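Aldehyde dehydrogenase (PDB 5NNO) probably oxidises aldehydes with NAD+ as the hydride acceptor, and binds the dinucleotide together with a benzoxaborole aldehyde. Local coordinates at residues V120-G125 with E192-I197. Residues are numbered along the deposited sequence; the frame is centred on the assembly and turned at random.
Sequences VVLVIG and ERFDHI. With NAD (nicotinamide-adenine-dinucleotide), chain C.
With chi1 of F194 at -68° its CG lies anti to the carbonyl carbon, which turns one face of the ring to L122 CB; chi1 of 177° sets L122 CG anti to the backbone N and brings CD1 to 3.9 Å from F194 CZ. L122 CB sits 3.6 Å from the centroid of the F194 ring, almost on the ring normal, a CH-pi contact over the face. V120 CG1 comes to 3.8 Å from F194 CD2, while the V120 carbonyl lies at the ring edge.

V120 is also gripped through its backbone by D195. V120 N gives a nearly straight bond to D195 OD2 (2.9 Å), on the carboxylate's anti lone pair, and D195 N returns one to V120 O (2.8 Å). The same OD2 forms a salt bridge with R25; through this oxygen the loop before strand 196-200 is joined to strand 110-124 and to helix 16-29.

Parallel pairing then takes over: L122 N bonds to H196 O at 2.9 Å, and I197 CA approaches L122 O to 3.3 Å in a CA-H...O contact. Further along, G125 O accepts a 2.8 Å bond from O3B of the adenosine ribose of NAD, where strand 110-124 of the Rossmann-type coenzyme-binding domain gives way to loop.

Strand 110-124 runs between 147-151 and 196-200 in the coenzyme-binding sheet; helix 183-190 packs on L122, F194 and I197, and V21 of helix 16-29 touches F194.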
ATOM      1  N   VAL A 120      -8.008   5.779  13.016  1.00 20.35           N
ATOM      2  CA  VAL A 120      -9.311   5.101  12.913  1.00 20.27           C
ATOM      3  C   VAL A 120      -9.458   4.271  11.621  1.00 19.77           C
ATOM      4  O   VAL A 120      -9.414   4.805  10.503  1.00 19.61           O
ATOM      5  CB  VAL A 120     -10.483   6.090  13.019  1.00 20.62           C
ATOM      6  CG1 VAL A 120     -11.812   5.346  13.222  1.00 20.69           C
ATOM      7  CG2 VAL A 120     -10.248   7.054  14.170  1.00 21.15           C
ATOM      8  N   VAL A 121      -9.684   2.976  11.801  1.00 19.61           N
ATOM      9  CA  VAL A 121      -9.740   2.012  10.690  1.00 19.19           C
ATOM     10  C   VAL A 121     -11.197   1.652  10.383  1.00 19.20           C
ATOM     11  O   VAL A 121     -11.964   1.432  11.320  1.00 19.48           O
ATOM     12  CB  VAL A 121      -8.906   0.782  11.061  1.00 19.06           C
ATOM     13  CG1 VAL A 121      -9.047  -0.323  10.039  1.00 18.71           C
ATOM     14  CG2 VAL A 121      -7.441   1.182  11.170  1.00 19.10           C
ATOM     15  N   LEU A 122     -11.576   1.634   9.089  1.00 18.96           N
ATOM     16  CA  LEU A 122     -12.896   1.117   8.646  1.00 18.98           C
ATOM     17  C   LEU A 122     -12.790  -0.264   8.023  1.00 18.66           C
ATOM     18  O   LEU A 122     -12.004  -0.473   7.090  1.00 18.38           O
ATOM     19  CB  LEU A 122     -13.577   2.031   7.626  1.00 19.07           C
ATOM     20  CG  LEU A 122     -14.926   1.526   7.074  1.00 19.15           C
ATOM     21  CD1 LEU A 122     -15.990   1.514   8.163  1.00 19.56           C
ATOM     22  CD2 LEU A 122     -15.412   2.363   5.894  1.00 19.26           C
ATOM     23  N   VAL A 123     -13.624  -1.194   8.496  1.00 18.76           N
ATOM     24  CA  VAL A 123     -13.705  -2.538   7.926  1.00 18.53           C
ATOM     25  C   VAL A 123     -15.069  -2.620   7.315  1.00 18.66           C
ATOM     26  O   VAL A 123     -16.072  -2.391   7.996  1.00 19.00           O
ATOM     27  CB  VAL A 123     -13.523  -3.609   8.986  1.00 18.63           C
ATOM     28  CG1 VAL A 123     -13.623  -4.994   8.357  1.00 18.44           C
ATOM     29  CG2 VAL A 123     -12.170  -3.429   9.650  1.00 18.61           C
ATOM     30  N   ILE A 124     -15.095  -2.894   6.017  1.00 18.44           N
ATOM     31  CA  ILE A 124     -16.315  -3.194   5.319  1.00 18.58           C
ATOM     32  C   ILE A 124     -16.251  -4.700   5.015  1.00 18.41           C
ATOM     33  O   ILE A 124     -15.226  -5.222   4.546  1.00 18.12           O
ATOM     34  CB  ILE A 124     -16.459  -2.348   4.054  1.00 18.57           C
ATOM     35  CG1 ILE A 124     -16.682  -0.870   4.445  1.00 18.85           C
ATOM     36  CG2 ILE A 124     -17.601  -2.852   3.180  1.00 18.73           C
ATOM     37  CD1 ILE A 124     -16.357   0.112   3.336  1.00 18.84           C
ATOM     38  N   GLY A 125     -17.349  -5.398   5.306  1.00 18.64           N
ATOM     39  CA  GLY A 125     -17.374  -6.855   5.300  1.00 18.58           C
ATOM     40  C   GLY A 125     -18.243  -7.391   4.185  1.00 18.65           C
ATOM     41  O   GLY A 125     -18.818  -6.630   3.367  1.00 18.76           O
ATOM     42  N   GLU A 192     -16.944   9.929   5.731  1.00 21.70           N
ATOM     43  CA  GLU A 192     -16.170  10.238   6.955  1.00 21.71           C
ATOM     44  C   GLU A 192     -14.672   9.899   6.835  1.00 21.19           C
ATOM     45  O   GLU A 192     -14.290   9.005   6.082  1.00 20.73           O
ATOM     46  CB  GLU A 192     -16.747   9.478   8.153  1.00 21.79           C
ATOM     47  CG  GLU A 192     -18.241   9.699   8.404  1.00 22.38           C
ATOM     48  CD  GLU A 192     -18.604  11.139   8.775  1.00 23.08           C
ATOM     49  OE1 GLU A 192     -17.777  11.857   9.417  1.00 23.17           O
ATOM     50  OE2 GLU A 192     -19.736  11.559   8.438  1.00 23.60           O
ATOM     51  N   ARG A 193     -13.850  10.598   7.610  0.50 21.34           N
ATOM     52  CA  ARG A 193     -12.398  10.481   7.517  0.50 20.99           C
ATOM     53  C   ARG A 193     -11.916   9.262   8.313  0.50 20.63           C
ATOM     54  O   ARG A 193     -12.208   9.143   9.506  0.50 20.85           O
ATOM     55  CB  ARG A 193     -11.696  11.777   8.006  0.50 21.37           C
ATOM     56  CG  ARG A 193     -10.228  11.868   7.592  0.50 21.13           C
ATOM     57  CD  ARG A 193      -9.589  13.254   7.779  0.50 21.57           C
ATOM     58  NE  ARG A 193      -8.184  13.277   7.354  0.50 21.38           N
ATOM     59  CZ  ARG A 193      -7.384  14.352   7.340  0.50 21.72           C
ATOM     60  NH1 ARG A 193      -7.812  15.555   7.731  0.50 22.27           N
ATOM     61  NH2 ARG A 193      -6.129  14.221   6.931  0.50 21.56           N
ATOM     62  N   PHE A 194     -11.181   8.371   7.648  1.00 20.16           N
ATOM     63  CA  PHE A 194     -10.491   7.260   8.310  1.00 19.86           C
ATOM     64  C   PHE A 194      -9.035   7.277   7.925  1.00 19.67           C
ATOM     65  O   PHE A 194      -8.681   7.926   6.975  1.00 19.68           O
ATOM     66  CB  PHE A 194     -11.097   5.933   7.880  1.00 19.54           C
ATOM     67  CG  PHE A 194     -12.495   5.708   8.372  1.00 19.77           C
ATOM     68  CD1 PHE A 194     -13.585   6.133   7.636  1.00 19.95           C
ATOM     69  CD2 PHE A 194     -12.722   5.039   9.565  1.00 19.87           C
ATOM     70  CE1 PHE A 194     -14.884   5.879   8.062  1.00 20.23           C
ATOM     71  CE2 PHE A 194     -14.019   4.786  10.010  1.00 20.14           C
ATOM     72  CZ  PHE A 194     -15.100   5.203   9.253  1.00 20.32           C
ATOM     73  N   ASP A 195      -8.193   6.566   8.659  1.00 19.56           N
ATOM     74  CA  ASP A 195      -6.751   6.441   8.357  1.00 19.43           C
ATOM     75  C   ASP A 195      -6.345   5.118   7.655  1.00 19.04           C
ATOM     76  O   ASP A 195      -5.205   4.997   7.200  1.00 18.98           O
ATOM     77  CB  ASP A 195      -5.946   6.630   9.638  1.00 19.70           C
ATOM     78  CG  ASP A 195      -6.275   7.925  10.304  1.00 20.13           C
ATOM     79  OD1 ASP A 195      -5.801   8.963   9.789  1.00 20.29           O
ATOM     80  OD2 ASP A 195      -7.074   7.910  11.278  1.00 20.36           O
ATOM     81  N   HIS A 196      -7.261   4.148   7.570  1.00 18.84           N
ATOM     82  CA  HIS A 196      -7.129   3.006   6.671  1.00 18.52           C
ATOM     83  C   HIS A 196      -8.514   2.336   6.472  1.00 18.41           C
ATOM     84  O   HIS A 196      -9.312   2.214   7.424  1.00 18.56           O
ATOM     85  CB  HIS A 196      -6.141   1.961   7.246  1.00 18.45           C
ATOM     86  CG  HIS A 196      -5.550   1.045   6.222  1.00 18.21           C
ATOM     87  ND1 HIS A 196      -4.368   1.342   5.573  1.00 18.25           N
ATOM     88  CD2 HIS A 196      -5.943  -0.159   5.740  1.00 18.00           C
ATOM     89  CE1 HIS A 196      -4.071   0.383   4.722  1.00 18.08           C
ATOM     90  NE2 HIS A 196      -5.005  -0.544   4.811  1.00 17.92           N
ATOM     91  N   ILE A 197      -8.803   1.914   5.244  1.00 18.22           N
ATOM     92  CA  ILE A 197     -10.013   1.171   4.960  1.00 18.15           C
ATOM     93  C   ILE A 197      -9.572  -0.221   4.532  1.00 17.89           C
ATOM     94  O   ILE A 197      -8.657  -0.364   3.717  1.00 17.78           O
ATOM     95  CB  ILE A 197     -10.897   1.776   3.842  1.00 18.23           C
ATOM     96  CG1 ILE A 197     -11.453   3.116   4.272  1.00 18.57           C
ATOM     97  CG2 ILE A 197     -12.066   0.829   3.500  1.00 18.19           C
ATOM     98  CD1 ILE A 197     -12.010   3.931   3.122  1.00 18.74           C
TER
HETATM   99  PA  NAD C 601     -20.926  -7.215  -1.918  1.00 29.84           P
HETATM  100  O1A NAD C 601     -21.573  -6.667  -3.175  1.00 27.58           O
HETATM  101  O2A NAD C 601     -21.737  -7.831  -0.792  1.00 27.58           O
HETATM  102  O5B NAD C 601     -20.031  -6.015  -1.303  1.00 28.34           O
HETATM  103  C5B NAD C 601     -19.396  -6.079  -0.022  1.00 26.98           C
HETATM  104  C4B NAD C 601     -19.714  -4.847   0.830  1.00 25.90           C
HETATM  105  O4B NAD C 601     -19.833  -3.694  -0.018  1.00 24.95           O
HETATM  106  C3B NAD C 601     -21.007  -4.957   1.648  1.00 25.44           C
HETATM  107  O3B NAD C 601     -20.773  -4.626   3.027  1.00 24.36           O
HETATM  108  C2B NAD C 601     -21.962  -3.962   1.019  1.00 25.01           C
HETATM  109  O2B NAD C 601     -22.771  -3.305   2.000  1.00 24.44           O
HETATM  110  C1B NAD C 601     -21.022  -2.981   0.320  1.00 24.75           C
HETATM  111  N9A NAD C 601     -21.593  -2.326  -0.884  1.00 24.01           N
HETATM  112  C8A NAD C 601     -22.347  -2.859  -1.874  1.00 24.53           C
HETATM  113  N7A NAD C 601     -22.683  -1.903  -2.788  1.00 24.00           N
HETATM  114  C5A NAD C 601     -22.127  -0.744  -2.376  1.00 23.10           C
HETATM  115  C6A NAD C 601     -22.069   0.655  -2.848  1.00 22.56           C
HETATM  116  N6A NAD C 601     -22.691   0.998  -3.980  1.00 22.28           N
HETATM  117  N1A NAD C 601     -21.388   1.568  -2.125  1.00 22.55           N
HETATM  118  C2A NAD C 601     -20.756   1.236  -0.983  1.00 23.11           C
HETATM  119  N3A NAD C 601     -20.766  -0.017  -0.492  1.00 22.84           N
HETATM  120  C4A NAD C 601     -21.420  -1.028  -1.127  1.00 23.32           C
HETATM  121  O3  NAD C 601     -19.871  -8.318  -2.411  1.00 25.55           O
HETATM  122  PN  NAD C 601     -20.404  -9.537  -3.324  1.00 24.21           P
HETATM  123  O1N NAD C 601     -20.623  -9.050  -4.741  1.00 24.88           O
HETATM  124  O2N NAD C 601     -21.563 -10.200  -2.629  1.00 21.37           O
HETATM  125  O5D NAD C 601     -19.089 -10.469  -3.321  1.00 21.10           O
HETATM  126  C5D NAD C 601     -18.172 -10.142  -4.356  1.00 18.32           C
HETATM  127  C4D NAD C 601     -16.765 -10.658  -4.177  1.00 16.45           C
HETATM  128  O4D NAD C 601     -16.243 -10.653  -2.850  1.00 14.84           O
HETATM  129  C3D NAD C 601     -16.666 -12.086  -4.643  1.00 15.90           C
HETATM  130  O3D NAD C 601     -16.510 -12.069  -6.058  1.00 15.88           O
HETATM  131  C2D NAD C 601     -15.461 -12.593  -3.883  1.00 15.10           C
HETATM  132  O2D NAD C 601     -14.441 -12.990  -4.793  1.00 14.45           O
HETATM  133  C1D NAD C 601     -15.046 -11.416  -2.984  1.00 14.33           C
HETATM  134  N1N NAD C 601     -14.503 -11.896  -1.716  1.00 13.34           N
HETATM  135  C2N NAD C 601     -13.183 -11.774  -1.453  1.00 13.06           C
HETATM  136  C3N NAD C 601     -12.645 -12.267  -0.256  1.00 12.50           C
HETATM  137  C7N NAD C 601     -11.187 -12.156   0.093  1.00 12.00           C
HETATM  138  O7N NAD C 601     -10.878 -12.056   1.266  1.00 11.81           O
HETATM  139  N7N NAD C 601     -10.257 -12.172  -0.861  1.00 11.66           N
HETATM  140  C4N NAD C 601     -13.499 -12.876   0.656  1.00 12.81           C
HETATM  141  C5N NAD C 601     -14.846 -12.982   0.362  1.00 12.52           C
HETATM  142  C6N NAD C 601     -15.328 -12.485  -0.838  1.00 13.16           C